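Local structure of glucoamylase (Thermoanaerobacterium thermosaccharolyticum, 1LF6) at residues A[43-48]-A[126-131]; A[60-65]-A[248-253]; A[584-589]-A[639-644]. The protein hydrolyses terminal alpha-1,4-linked glucose residues one after another from the non-reducing ends of glucan chains, releasing beta-D-glucose, as a family 15 glycoside hydrolase. One frame throughout, in Å; residues are numbered along the deposited sequence.

Contact 1: residues A[43-48]-A[126-131]; sequences ANNYVS and TDVKRN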
ATOM      1  N   ALA A  43      -9.695   8.936  -8.631  1.00 22.74           N
ATOM      2  CA  ALA A  43      -9.744  10.273  -9.201  1.00 23.91           C
ATOM      3  C   ALA A  43      -8.983  11.184  -8.251  1.00 24.59           C
ATOM      4  O   ALA A  43      -9.012  10.987  -7.035  1.00 24.76           O
ATOM      5  CB  ALA A  43     -11.192  10.743  -9.339  1.00 22.38           C
ATOM      6  N   ASN A  44      -8.296  12.172  -8.810  1.00 26.36           N
ATOM      7  CA  ASN A  44      -7.527  13.110  -8.003  1.00 27.46           C
ATOM      8  C   ASN A  44      -8.409  14.239  -7.453  1.00 27.73           C
ATOM      9  O   ASN A  44      -8.187  15.422  -7.719  1.00 28.33           O
ATOM     10  CB  ASN A  44      -6.354  13.662  -8.832  1.00 27.46           C
ATOM     11  CG  ASN A  44      -5.582  14.756  -8.115  1.00 29.95           C
ATOM     12  OD1 ASN A  44      -5.404  14.723  -6.900  1.00 27.32           O
ATOM     13  ND2 ASN A  44      -5.105  15.729  -8.878  1.00 34.07           N
ATOM     14  N   ASN A  45      -9.432  13.847  -6.702  1.00 27.33           N
ATOM     15  CA  ASN A  45     -10.349  14.787  -6.062  1.00 27.35           C
ATOM     16  C   ASN A  45     -11.050  14.058  -4.923  1.00 26.07           C
ATOM     17  O   ASN A  45     -10.981  12.832  -4.836  1.00 26.88           O
ATOM     18  CB  ASN A  45     -11.379  15.358  -7.061  1.00 26.90           C
ATOM     19  CG  ASN A  45     -12.317  14.303  -7.637  1.00 25.64           C
ATOM     20  OD1 ASN A  45     -12.256  13.988  -8.823  1.00 27.37           O
ATOM     21  ND2 ASN A  45     -13.200  13.769  -6.805  1.00 25.97           N
ATOM     22  N   TYR A  46     -11.722  14.804  -4.054  1.00 24.43           N
ATOM     23  CA  TYR A  46     -12.404  14.204  -2.912  1.00 23.85           C
ATOM     24  C   TYR A  46     -13.850  13.792  -3.161  1.00 24.38           C
ATOM     25  O   TYR A  46     -14.455  13.101  -2.340  1.00 23.44           O
ATOM     26  CB  TYR A  46     -12.328  15.151  -1.709  1.00 26.06           C
ATOM     27  CG  TYR A  46     -10.910  15.371  -1.221  1.00 25.40           C
ATOM     28  CD1 TYR A  46     -10.220  16.550  -1.511  1.00 25.16           C
ATOM     29  CD2 TYR A  46     -10.244  14.378  -0.505  1.00 26.16           C
ATOM     30  CE1 TYR A  46      -8.896  16.730  -1.098  1.00 24.80           C
ATOM     31  CE2 TYR A  46      -8.926  14.546  -0.091  1.00 25.27           C
ATOM     32  CZ  TYR A  46      -8.258  15.717  -0.387  1.00 24.55           C
ATOM     33  OH  TYR A  46      -6.955  15.873   0.031  1.00 24.19           O
ATOM     34  N   VAL A  47     -14.394  14.196  -4.304  1.00 25.29           N
ATOM     35  CA  VAL A  47     -15.769  13.868  -4.658  1.00 25.70           C
ATOM     36  C   VAL A  47     -15.931  12.389  -5.012  1.00 25.67           C
ATOM     37  O   VAL A  47     -16.770  11.696  -4.435  1.00 25.96           O
ATOM     38  CB  VAL A  47     -16.251  14.718  -5.857  1.00 26.79           C
ATOM     39  CG1 VAL A  47     -17.724  14.439  -6.133  1.00 25.52           C
ATOM     40  CG2 VAL A  47     -16.027  16.200  -5.572  1.00 25.13           C
ATOM     41  N   SER A  48     -15.130  11.913  -5.961  1.00 26.22           N
ATOM     42  CA  SER A  48     -15.194  10.519  -6.395  1.00 25.26           C
ATOM     43  C   SER A  48     -14.506   9.622  -5.371  1.00 27.05           C
ATOM     44  O   SER A  48     -13.286   9.451  -5.406  1.00 26.76           O
ATOM     45  CB  SER A  48     -14.518  10.363  -7.758  1.00 23.83           C
ATOM     46  OG  SER A  48     -14.614   9.023  -8.222  1.00 25.68           O
ATOM     47  N   THR A 126     -11.545   5.912 -13.216  1.00 23.21           N
ATOM     48  CA  THR A 126     -12.811   6.228 -12.568  1.00 23.27           C
ATOM     49  C   THR A 126     -13.436   7.521 -13.079  1.00 24.24           C
ATOM     50  O   THR A 126     -12.796   8.300 -13.783  1.00 22.62           O
ATOM     51  CB  THR A 126     -12.640   6.334 -11.044  1.00 24.47           C
ATOM     52  OG1 THR A 126     -11.660   7.331 -10.739  1.00 23.80           O
ATOM     53  CG2 THR A 126     -12.199   4.994 -10.466  1.00 22.18           C
ATOM     54  N   ASP A 127     -14.696   7.729 -12.713  1.00 25.69           N
ATOM     55  CA  ASP A 127     -15.447   8.914 -13.097  1.00 26.41           C
ATOM     56  C   ASP A 127     -15.102  10.006 -12.091  1.00 26.92           C
ATOM     57  O   ASP A 127     -15.418   9.891 -10.908  1.00 26.72           O
ATOM     58  CB  ASP A 127     -16.949   8.593 -13.064  1.00 27.79           C
ATOM     59  CG  ASP A 127     -17.817   9.728 -13.606  1.00 27.10           C
ATOM     60  OD1 ASP A 127     -18.943   9.438 -14.057  1.00 27.15           O
ATOM     61  OD2 ASP A 127     -17.383  10.897 -13.570  1.00 27.88           O
ATOM     62  N   VAL A 128     -14.441  11.060 -12.559  1.00 28.29           N
ATOM     63  CA  VAL A 128     -14.036  12.152 -11.681  1.00 28.08           C
ATOM     64  C   VAL A 128     -15.198  12.840 -10.962  1.00 28.94           C
ATOM     65  O   VAL A 128     -15.015  13.421  -9.891  1.00 28.94           O
ATOM     66  CB  VAL A 128     -13.239  13.227 -12.459  1.00 28.20           C
ATOM     67  CG1 VAL A 128     -11.967  12.615 -13.038  1.00 26.09           C
ATOM     68  CG2 VAL A 128     -14.102  13.817 -13.574  1.00 28.89           C
ATOM     69  N   LYS A 129     -16.395  12.757 -11.536  1.00 29.94           N
ATOM     70  CA  LYS A 129     -17.566  13.405 -10.949  1.00 31.57           C
ATOM     71  C   LYS A 129     -18.431  12.563 -10.028  1.00 31.63           C
ATOM     72  O   LYS A 129     -19.137  13.109  -9.179  1.00 33.27           O
ATOM     73  CB  LYS A 129     -18.461  13.974 -12.051  1.00 34.29           C
ATOM     74  CG  LYS A 129     -17.983  15.284 -12.641  1.00 34.79           C
ATOM     75  CD  LYS A 129     -19.025  15.839 -13.593  1.00 38.45           C
ATOM     76  CE  LYS A 129     -18.748  17.292 -13.929  1.00 39.68           C
ATOM     77  NZ  LYS A 129     -19.860  17.880 -14.729  1.00 42.37           N
ATOM     78  N   ARG A 130     -18.393  11.246 -10.185  1.00 29.84           N
ATOM     79  CA  ARG A 130     -19.221  10.384  -9.353  1.00 29.51           C
ATOM     80  C   ARG A 130     -18.551   9.056  -9.009  1.00 28.70           C
ATOM     81  O   ARG A 130     -17.516   8.708  -9.571  1.00 28.48           O
ATOM     82  CB  ARG A 130     -20.555  10.145 -10.057  1.00 29.47           C
ATOM     83  CG  ARG A 130     -20.406   9.639 -11.485  1.00 30.15           C
ATOM     84  CD  ARG A 130     -21.734   9.683 -12.230  1.00 31.05           C
ATOM     85  NE  ARG A 130     -22.176  11.050 -12.502  1.00 29.65           N
ATOM     86  CZ  ARG A 130     -21.733  11.801 -13.508  1.00 30.04           C
ATOM     87  NH1 ARG A 130     -22.197  13.034 -13.673  1.00 28.49           N
ATOM     88  NH2 ARG A 130     -20.834  11.319 -14.357  1.00 26.24           N
ATOM     89  N   ASN A 131     -19.161   8.313  -8.091  1.00 28.41           N
ATOM     90  CA  ASN A 131     -18.614   7.040  -7.630  1.00 28.52           C
ATOM     91  C   ASN A 131     -18.811   5.849  -8.564  1.00 28.34           C
ATOM     92  O   ASN A 131     -19.632   4.965  -8.300  1.00 28.07           O
ATOM     93  CB  ASN A 131     -19.186   6.710  -6.248  1.00 28.01           C
ATOM     94  CG  ASN A 131     -18.952   7.824  -5.244  1.00 27.67           C
ATOM     95  OD1 ASN A 131     -17.848   8.345  -5.136  1.00 29.49           O
ATOM     96  ND2 ASN A 131     -19.988   8.190  -4.502  1.00 27.22           N
TER
HETATM   97  O   HOH W   1     -12.326   7.804  -8.066  1.00 19.23           O
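Two loops at one end of the N-terminal beta-sandwich meet here: residues 43-48, between strands 39-42 and 51-55 of one sheet, and residues 126-131, the end of strand 118-126 and the loop leading to strand 132-141 of the other. Ser48 is the main polar link. Its OG, anti to the backbone N (chi1 -178°), lies within hydrogen-bonding distance of two carbonyls, 2.9 Å from Asp127 O and 3.2 Å from Arg130 O. The same OG is 2.6 Å from a water, which accepts from Ala43 N at 2.9 Å and from Thr126 OG1 at 2.8 Å. This water thus bridges both loops where Ala43 N and Thr126 OG1 do not bond directly. Apolar contact lies beside it, Ala43 CB approaching Val128 CG1 at 4.2 Å. Val47 CG1 packs as a methyl against the backbone oxygen of Lys129, 3.6 Å from Lys129 O. The 126-131 loop is braced from within. Asp127 OD2 accepts Lys129 N from above the carboxylate plane, closing an Asx turn, while OD1 takes Arg130 NH2 at 2.7 Å on its syn side in a salt bridge. Arg130 also forms salt bridges with Glu263 and Glu267, and Asp127 OD1 bonds to Thr264, tying the loop to helix 254-266 and its end. Asn131 OD1 accepts Lys49 N, a further link to the first loop's continuation. Lys311 bonds to the carbonyls of Ala43 and Ser48. Such carbonyl, hydroxyl and water bridging between connecting loops, with an Asx turn shaping one of them, joins the two sheets at one end of the beta-sandwich.

Contact 2: residues A[60-65]-A[248-253]; sequences SEVYYP and LSFGQS. Unlike the reference sequence in segment 248-253: Gln252 (reference Gly).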
ATOM      1  N   SER A  60      -8.805  -5.932  -9.329  1.00 21.47           N
ATOM      2  CA  SER A  60      -8.859  -6.718  -8.107  1.00 21.77           C
ATOM      3  C   SER A  60      -9.725  -5.941  -7.111  1.00 21.96           C
ATOM      4  O   SER A  60     -10.859  -5.582  -7.432  1.00 22.23           O
ATOM      5  CB  SER A  60      -7.445  -6.968  -7.561  1.00 23.33           C
ATOM      6  OG  SER A  60      -6.644  -5.798  -7.586  1.00 22.68           O
ATOM      7  N   GLU A  61      -9.210  -5.665  -5.920  1.00 21.67           N
ATOM      8  CA  GLU A  61      -9.997  -4.932  -4.931  1.00 22.90           C
ATOM      9  C   GLU A  61     -10.408  -3.529  -5.385  1.00 23.43           C
ATOM     10  O   GLU A  61      -9.638  -2.817  -6.036  1.00 22.30           O
ATOM     11  CB  GLU A  61      -9.236  -4.795  -3.608  1.00 25.03           C
ATOM     12  CG  GLU A  61      -9.062  -6.074  -2.808  1.00 29.37           C
ATOM     13  CD  GLU A  61      -7.821  -6.853  -3.198  1.00 30.63           C
ATOM     14  OE1 GLU A  61      -7.007  -6.325  -3.974  1.00 27.92           O
ATOM     15  OE2 GLU A  61      -7.659  -7.994  -2.714  1.00 35.88           O
ATOM     16  N   VAL A  62     -11.636  -3.147  -5.038  1.00 22.16           N
ATOM     17  CA  VAL A  62     -12.166  -1.826  -5.353  1.00 20.92           C
ATOM     18  C   VAL A  62     -12.715  -1.298  -4.038  1.00 20.77           C
ATOM     19  O   VAL A  62     -13.422  -2.011  -3.321  1.00 22.73           O
ATOM     20  CB  VAL A  62     -13.301  -1.878  -6.410  1.00 20.77           C
ATOM     21  CG1 VAL A  62     -13.742  -0.464  -6.759  1.00 19.67           C
ATOM     22  CG2 VAL A  62     -12.823  -2.600  -7.663  1.00 16.53           C
ATOM     23  N   TYR A  63     -12.396  -0.050  -3.724  1.00 21.43           N
ATOM     24  CA  TYR A  63     -12.807   0.554  -2.461  1.00 21.36           C
ATOM     25  C   TYR A  63     -13.827   1.681  -2.571  1.00 21.88           C
ATOM     26  O   TYR A  63     -13.779   2.488  -3.501  1.00 21.98           O
ATOM     27  CB  TYR A  63     -11.563   1.081  -1.738  1.00 20.89           C
ATOM     28  CG  TYR A  63     -10.524   0.016  -1.463  1.00 22.03           C
ATOM     29  CD1 TYR A  63     -10.323  -0.474  -0.172  1.00 20.86           C
ATOM     30  CD2 TYR A  63      -9.758  -0.522  -2.497  1.00 20.72           C
ATOM     31  CE1 TYR A  63      -9.385  -1.475   0.082  1.00 22.62           C
ATOM     32  CE2 TYR A  63      -8.819  -1.524  -2.255  1.00 20.90           C
ATOM     33  CZ  TYR A  63      -8.637  -1.996  -0.965  1.00 23.62           C
ATOM     34  OH  TYR A  63      -7.705  -2.987  -0.725  1.00 25.27           O
ATOM     35  N   TYR A  64     -14.727   1.727  -1.590  1.00 21.78           N
ATOM     36  CA  TYR A  64     -15.779   2.735  -1.491  1.00 22.82           C
ATOM     37  C   TYR A  64     -16.546   2.529  -0.189  1.00 23.05           C
ATOM     38  O   TYR A  64     -16.841   1.395   0.190  1.00 23.89           O
ATOM     39  CB  TYR A  64     -16.755   2.643  -2.677  1.00 24.14           C
ATOM     40  CG  TYR A  64     -18.111   3.273  -2.397  1.00 22.99           C
ATOM     41  CD1 TYR A  64     -19.116   2.550  -1.752  1.00 25.75           C
ATOM     42  CD2 TYR A  64     -18.372   4.603  -2.732  1.00 25.80           C
ATOM     43  CE1 TYR A  64     -20.343   3.131  -1.447  1.00 24.88           C
ATOM     44  CE2 TYR A  64     -19.603   5.197  -2.430  1.00 25.25           C
ATOM     45  CZ  TYR A  64     -20.581   4.453  -1.787  1.00 26.76           C
ATOM     46  OH  TYR A  64     -21.799   5.021  -1.483  1.00 27.97           O
ATOM     47  N   PRO A  65     -16.893   3.623   0.508  1.00 23.89           N
ATOM     48  CA  PRO A  65     -16.620   5.023   0.169  1.00 23.56           C
ATOM     49  C   PRO A  65     -15.353   5.544   0.841  1.00 23.41           C
ATOM     50  O   PRO A  65     -15.030   6.729   0.742  1.00 22.60           O
ATOM     51  CB  PRO A  65     -17.861   5.729   0.678  1.00 24.55           C
ATOM     52  CG  PRO A  65     -18.105   5.005   1.966  1.00 24.90           C
ATOM     53  CD  PRO A  65     -17.889   3.543   1.594  1.00 24.14           C
ATOM     54  N   LEU A 248     -19.142   0.085 -13.060  1.00 26.81           N
ATOM     55  CA  LEU A 248     -19.498  -0.366 -11.721  1.00 26.35           C
ATOM     56  C   LEU A 248     -19.667   0.866 -10.846  1.00 27.10           C
ATOM     57  O   LEU A 248     -18.713   1.617 -10.616  1.00 25.06           O
ATOM     58  CB  LEU A 248     -18.405  -1.264 -11.141  1.00 26.83           C
ATOM     59  CG  LEU A 248     -18.609  -1.713  -9.689  1.00 27.57           C
ATOM     60  CD1 LEU A 248     -19.822  -2.625  -9.585  1.00 24.99           C
ATOM     61  CD2 LEU A 248     -17.353  -2.434  -9.204  1.00 28.71           C
ATOM     62  N   SER A 249     -20.888   1.078 -10.367  1.00 26.76           N
ATOM     63  CA  SER A 249     -21.177   2.231  -9.532  1.00 27.63           C
ATOM     64  C   SER A 249     -21.519   1.825  -8.104  1.00 26.85           C
ATOM     65  O   SER A 249     -21.878   0.675  -7.838  1.00 27.70           O
ATOM     66  CB  SER A 249     -22.318   3.042 -10.153  1.00 29.04           C
ATOM     67  OG  SER A 249     -21.960   3.475 -11.456  1.00 31.13           O
ATOM     68  N   PHE A 250     -21.405   2.787  -7.194  1.00 26.58           N
ATOM     69  CA  PHE A 250     -21.672   2.560  -5.780  1.00 27.79           C
ATOM     70  C   PHE A 250     -22.673   3.572  -5.240  1.00 29.21           C
ATOM     71  O   PHE A 250     -22.802   4.678  -5.769  1.00 28.12           O
ATOM     72  CB  PHE A 250     -20.369   2.668  -4.986  1.00 27.35           C
ATOM     73  CG  PHE A 250     -19.321   1.671  -5.399  1.00 27.22           C
ATOM     74  CD1 PHE A 250     -19.128   0.503  -4.669  1.00 27.43           C
ATOM     75  CD2 PHE A 250     -18.543   1.889  -6.529  1.00 25.08           C
ATOM     76  CE1 PHE A 250     -18.173  -0.432  -5.057  1.00 26.97           C
ATOM     77  CE2 PHE A 250     -17.586   0.961  -6.928  1.00 27.30           C
ATOM     78  CZ  PHE A 250     -17.401  -0.204  -6.189  1.00 26.42           C
ATOM     79  N   GLY A 251     -23.367   3.182  -4.176  1.00 31.24           N
ATOM     80  CA  GLY A 251     -24.344   4.056  -3.555  1.00 34.38           C
ATOM     81  C   GLY A 251     -24.797   3.499  -2.220  1.00 35.72           C
ATOM     82  O   GLY A 251     -24.463   2.368  -1.874  1.00 35.72           O
ATOM     83  N   GLN A 252     -25.553   4.291  -1.466  1.00 38.72           N
ATOM     84  CA  GLN A 252     -26.054   3.856  -0.165  1.00 41.97           C
ATOM     85  C   GLN A 252     -27.471   3.303  -0.322  1.00 42.39           C
ATOM     86  O   GLN A 252     -28.174   3.049   0.659  1.00 41.56           O
ATOM     87  CB  GLN A 252     -26.055   5.030   0.820  1.00 45.95           C
ATOM     88  CG  GLN A 252     -26.442   4.660   2.249  1.00 49.94           C
ATOM     89  CD  GLN A 252     -26.552   5.875   3.151  1.00 52.67           C
ATOM     90  OE1 GLN A 252     -27.344   6.785   2.893  1.00 54.73           O
ATOM     91  NE2 GLN A 252     -25.757   5.897   4.217  1.00 54.24           N
ATOM     92  N   SER A 253     -27.879   3.123  -1.574  1.00 43.02           N
ATOM     93  CA  SER A 253     -29.203   2.602  -1.892  1.00 43.03           C
ATOM     94  C   SER A 253     -29.226   2.130  -3.337  1.00 43.07           C
ATOM     95  O   SER A 253     -28.324   2.441  -4.115  1.00 43.95           O
ATOM     96  CB  SER A 253     -30.270   3.688  -1.690  1.00 42.19           C
ATOM     97  OG  SER A 253     -30.155   4.716  -2.660  1.00 40.23           O
TER
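Tyr64 and Phe250 run antiparallel alongside one another, each laying its CB over the ring of the other. Phe250 CB sits 3.3 Å from the centroid of the Tyr64 ring and only 5° off its normal, a CH-pi contact over the centre of the face; Pro65 CB touches the opposite face toward the rim. In return Tyr64 CB lies 4.0 Å from the centroid of the Phe250 ring, offset toward its rim. The planes are inclined by 28° and the centroids stand 5.0 Å apart, so there is little ring-on-ring overlap and the CB-to-face contacts carry the pair. CG of Tyr64 is anti to the backbone N (chi1 159°), on the side of Phe250 CB; farther out, Tyr64 OH lies 3.4 Å from Gly251 CA. At the far end of Phe250, CZ meets Val62 CG1 at 3.7 Å, the two side chains crossing obliquely. An alanine in place of Tyr64 would probably leave Phe250 CB without the ring over it and open a gap beside Gly251. Val72, Thr188 and Leu133 pack around the cluster. Dispersion and CH-pi contacts therefore pack the end of strand 58-63 and the residue after it against the end of strand 243-251, across the sandwich, without a polar bond between the two segments.

Contact 3: residues A[584-589]-A[639-644]; sequences PSKTEL and WEDTGL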
ATOM      1  N   PRO A 584       7.649 -18.866   3.210  1.00 39.55           N
ATOM      2  CA  PRO A 584       8.543 -19.926   3.687  1.00 42.43           C
ATOM      3  C   PRO A 584       9.342 -20.546   2.550  1.00 44.32           C
ATOM      4  O   PRO A 584      10.515 -20.884   2.706  1.00 45.58           O
ATOM      5  CB  PRO A 584       7.583 -20.917   4.340  1.00 42.86           C
ATOM      6  CG  PRO A 584       6.363 -20.791   3.486  1.00 42.23           C
ATOM      7  CD  PRO A 584       6.240 -19.290   3.300  1.00 40.89           C
ATOM      8  N   SER A 585       8.697 -20.687   1.401  1.00 45.42           N
ATOM      9  CA  SER A 585       9.345 -21.255   0.235  1.00 47.09           C
ATOM     10  C   SER A 585       8.820 -20.519  -0.976  1.00 48.92           C
ATOM     11  O   SER A 585       7.956 -19.645  -0.857  1.00 47.65           O
ATOM     12  CB  SER A 585       9.028 -22.748   0.098  1.00 46.91           C
ATOM     13  OG  SER A 585       7.663 -22.952  -0.218  1.00 45.19           O
ATOM     14  N   LYS A 586       9.335 -20.890  -2.142  1.00 49.93           N
ATOM     15  CA  LYS A 586       8.932 -20.264  -3.393  1.00 50.96           C
ATOM     16  C   LYS A 586       7.499 -20.644  -3.774  1.00 51.79           C
ATOM     17  O   LYS A 586       6.831 -19.912  -4.505  1.00 52.28           O
ATOM     18  CB  LYS A 586       9.893 -20.685  -4.509  1.00 48.53           C
ATOM     19  CG  LYS A 586       9.894 -19.773  -5.721  1.00 47.36           C
ATOM     20  CD  LYS A 586      10.681 -18.499  -5.460  1.00 45.07           C
ATOM     21  CE  LYS A 586      10.801 -17.670  -6.729  1.00 45.40           C
ATOM     22  NZ  LYS A 586      11.863 -16.632  -6.629  1.00 40.49           N
ATOM     23  N   THR A 587       7.022 -21.778  -3.266  1.00 52.86           N
ATOM     24  CA  THR A 587       5.676 -22.243  -3.593  1.00 53.29           C
ATOM     25  C   THR A 587       4.653 -22.116  -2.464  1.00 53.56           C
ATOM     26  O   THR A 587       3.523 -22.588  -2.597  1.00 53.78           O
ATOM     27  CB  THR A 587       5.699 -23.719  -4.056  1.00 53.35           C
ATOM     28  OG1 THR A 587       6.079 -24.563  -2.961  1.00 54.59           O
ATOM     29  CG2 THR A 587       6.694 -23.903  -5.194  1.00 53.25           C
ATOM     30  N   GLU A 588       5.036 -21.477  -1.364  1.00 53.51           N
ATOM     31  CA  GLU A 588       4.119 -21.316  -0.239  1.00 52.99           C
ATOM     32  C   GLU A 588       3.929 -19.864   0.173  1.00 52.73           C
ATOM     33  O   GLU A 588       4.874 -19.075   0.167  1.00 53.63           O
ATOM     34  CB  GLU A 588       4.616 -22.119   0.959  1.00 53.43           C
ATOM     35  CG  GLU A 588       4.734 -23.605   0.698  1.00 54.52           C
ATOM     36  CD  GLU A 588       5.357 -24.335   1.864  1.00 56.19           C
ATOM     37  OE1 GLU A 588       4.752 -24.328   2.958  1.00 58.39           O
ATOM     38  OE2 GLU A 588       6.453 -24.909   1.690  1.00 55.76           O
ATOM     39  N   LEU A 589       2.698 -19.527   0.542  1.00 51.99           N
ATOM     40  CA  LEU A 589       2.351 -18.175   0.963  1.00 51.67           C
ATOM     41  C   LEU A 589       2.558 -18.005   2.466  1.00 51.74           C
ATOM     42  O   LEU A 589       2.538 -18.979   3.219  1.00 51.94           O
ATOM     43  CB  LEU A 589       0.892 -17.885   0.609  1.00 50.87           C
ATOM     44  CG  LEU A 589       0.533 -18.021  -0.874  1.00 50.51           C
ATOM     45  CD1 LEU A 589      -0.974 -18.153  -1.032  1.00 50.49           C
ATOM     46  CD2 LEU A 589       1.073 -16.824  -1.645  1.00 49.20           C
ATOM     47  N   TRP A 639      12.312 -11.393  -3.918  1.00 15.51           N
ATOM     48  CA  TRP A 639      13.074 -12.635  -3.761  1.00 16.07           C
ATOM     49  C   TRP A 639      14.575 -12.420  -3.922  1.00 17.28           C
ATOM     50  O   TRP A 639      15.009 -11.550  -4.681  1.00 18.26           O
ATOM     51  CB  TRP A 639      12.615 -13.675  -4.789  1.00 17.11           C
ATOM     52  CG  TRP A 639      11.205 -14.128  -4.619  1.00 16.07           C
ATOM     53  CD1 TRP A 639      10.110 -13.688  -5.304  1.00 18.20           C
ATOM     54  CD2 TRP A 639      10.741 -15.145  -3.728  1.00 17.36           C
ATOM     55  NE1 TRP A 639       8.991 -14.376  -4.900  1.00 16.47           N
ATOM     56  CE2 TRP A 639       9.351 -15.278  -3.934  1.00 16.50           C
ATOM     57  CE3 TRP A 639      11.365 -15.961  -2.776  1.00 18.46           C
ATOM     58  CZ2 TRP A 639       8.573 -16.194  -3.222  1.00 19.27           C
ATOM     59  CZ3 TRP A 639      10.585 -16.873  -2.066  1.00 21.36           C
ATOM     60  CH2 TRP A 639       9.204 -16.979  -2.297  1.00 18.86           C
ATOM     61  N   GLU A 640      15.368 -13.228  -3.223  1.00 17.66           N
ATOM     62  CA  GLU A 640      16.824 -13.115  -3.294  1.00 17.80           C
ATOM     63  C   GLU A 640      17.407 -13.573  -4.627  1.00 17.72           C
ATOM     64  O   GLU A 640      18.372 -12.989  -5.113  1.00 16.67           O
ATOM     65  CB  GLU A 640      17.510 -13.948  -2.205  1.00 18.24           C
ATOM     66  CG  GLU A 640      17.106 -13.670  -0.780  1.00 15.89           C
ATOM     67  CD  GLU A 640      15.955 -14.535  -0.327  1.00 15.74           C
ATOM     68  OE1 GLU A 640      15.908 -14.853   0.881  1.00 16.78           O
ATOM     69  OE2 GLU A 640      15.100 -14.891  -1.167  1.00 14.78           O
ATOM     70  N   ASP A 641      16.826 -14.614  -5.214  1.00 19.50           N
ATOM     71  CA  ASP A 641      17.355 -15.153  -6.464  1.00 21.48           C
ATOM     72  C   ASP A 641      17.045 -14.357  -7.730  1.00 21.05           C
ATOM     73  O   ASP A 641      17.884 -14.256  -8.619  1.00 19.60           O
ATOM     74  CB  ASP A 641      16.895 -16.615  -6.637  1.00 23.36           C
ATOM     75  CG  ASP A 641      15.393 -16.746  -6.794  1.00 23.79           C
ATOM     76  OD1 ASP A 641      14.663 -15.838  -6.352  1.00 25.91           O
ATOM     77  OD2 ASP A 641      14.945 -17.768  -7.349  1.00 22.36           O
ATOM     78  N   THR A 642      15.852 -13.783  -7.816  1.00 21.74           N
ATOM     79  CA  THR A 642      15.474 -13.036  -9.016  1.00 22.31           C
ATOM     80  C   THR A 642      15.261 -11.544  -8.797  1.00 20.20           C
ATOM     81  O   THR A 642      15.211 -10.776  -9.752  1.00 21.03           O
ATOM     82  CB  THR A 642      14.176 -13.577  -9.608  1.00 21.04           C
ATOM     83  OG1 THR A 642      13.111 -13.328  -8.681  1.00 23.34           O
ATOM     84  CG2 THR A 642      14.288 -15.077  -9.876  1.00 19.95           C
ATOM     85  N   GLY A 643      15.111 -11.136  -7.544  1.00 21.22           N
ATOM     86  CA  GLY A 643      14.880  -9.734  -7.265  1.00 16.94           C
ATOM     87  C   GLY A 643      13.461  -9.359  -7.641  1.00 17.78           C
ATOM     88  O   GLY A 643      13.109  -8.181  -7.637  1.00 18.95           O
ATOM     89  N   LEU A 644      12.646 -10.359  -7.975  1.00 16.61           N
ATOM     90  CA  LEU A 644      11.251 -10.133  -8.350  1.00 16.44           C
ATOM     91  C   LEU A 644      10.396 -10.059  -7.084  1.00 17.99           C
ATOM     92  O   LEU A 644      10.776 -10.599  -6.039  1.00 16.55           O
ATOM     93  CB  LEU A 644      10.751 -11.261  -9.269  1.00 18.81           C
ATOM     94  CG  LEU A 644      11.370 -11.289 -10.678  1.00 18.90           C
ATOM     95  CD1 LEU A 644      10.921 -12.539 -11.421  1.00 17.78           C
ATOM     96  CD2 LEU A 644      10.966 -10.024 -11.445  1.00 19.55           C
TER
HETATM   97  O   HOH W   2      10.884 -14.802  -8.402  1.00 17.20           O
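Lys586 NZ is gripped by three groups: the carboxylate of Asp641, a water and the face of Trp639. The ends of Lys586 and Asp641 meet tip to tip, forming a salt bridge with NZ 2.9 Å from Asp641 OD1; its hydrogen bonds to OD1 and OD2 are both weak. The water accepts from NZ at 2.7 Å and lies equally close to Thr642 OG1, giving an indirect link to the ST turn in which that oxygen accepts Leu644 N. NZ also stands over the face of the five-membered ring of Trp639, 3.5 Å from its centroid, a cation-pi contact 21° off the normal. Lys586 CD stands over the six-membered ring, 3.5 Å from its centroid and almost exactly on the normal. A bend at chi2 (77°) places CD there, and the chain then runs extended over the indole to Asp641. At the ring edge, in plane, Ser585 O approaches Trp639 CH2 at 3.3 Å. The indole is also packed by Glu583, Arg597 and Thr646, and lies about 7 Å, side chain to side chain, from Trp325, a probable substrate-binding residue. A lysine laid over a tryptophan and anchored by an acid thus joins two loops of the (alpha/alpha) barrel domain close to its likely substrate site.

In the fold
Contacts 1 and 2 belong to the N-terminal beta-sandwich and touch one another: Asn131 O probably accepts a hydrogen bond from Phe250 N, and Asn131 ND2 packs on Tyr64. Both join the same two sheets, but contact 2 is buried and apolar, at the ends of two strands, whereas contact 1, among partly buried connecting loops, works through carbonyls, a hydroxyl and a water. Contact 3 lies in the catalytic family 15 domain, its centre about 37 Å from that of contact 1 and 34 Å from that of contact 2. It is a surface contact, where a lysine lies over a buried tryptophan and pairs with an aspartate. Of the three, it is the one near an annotated site.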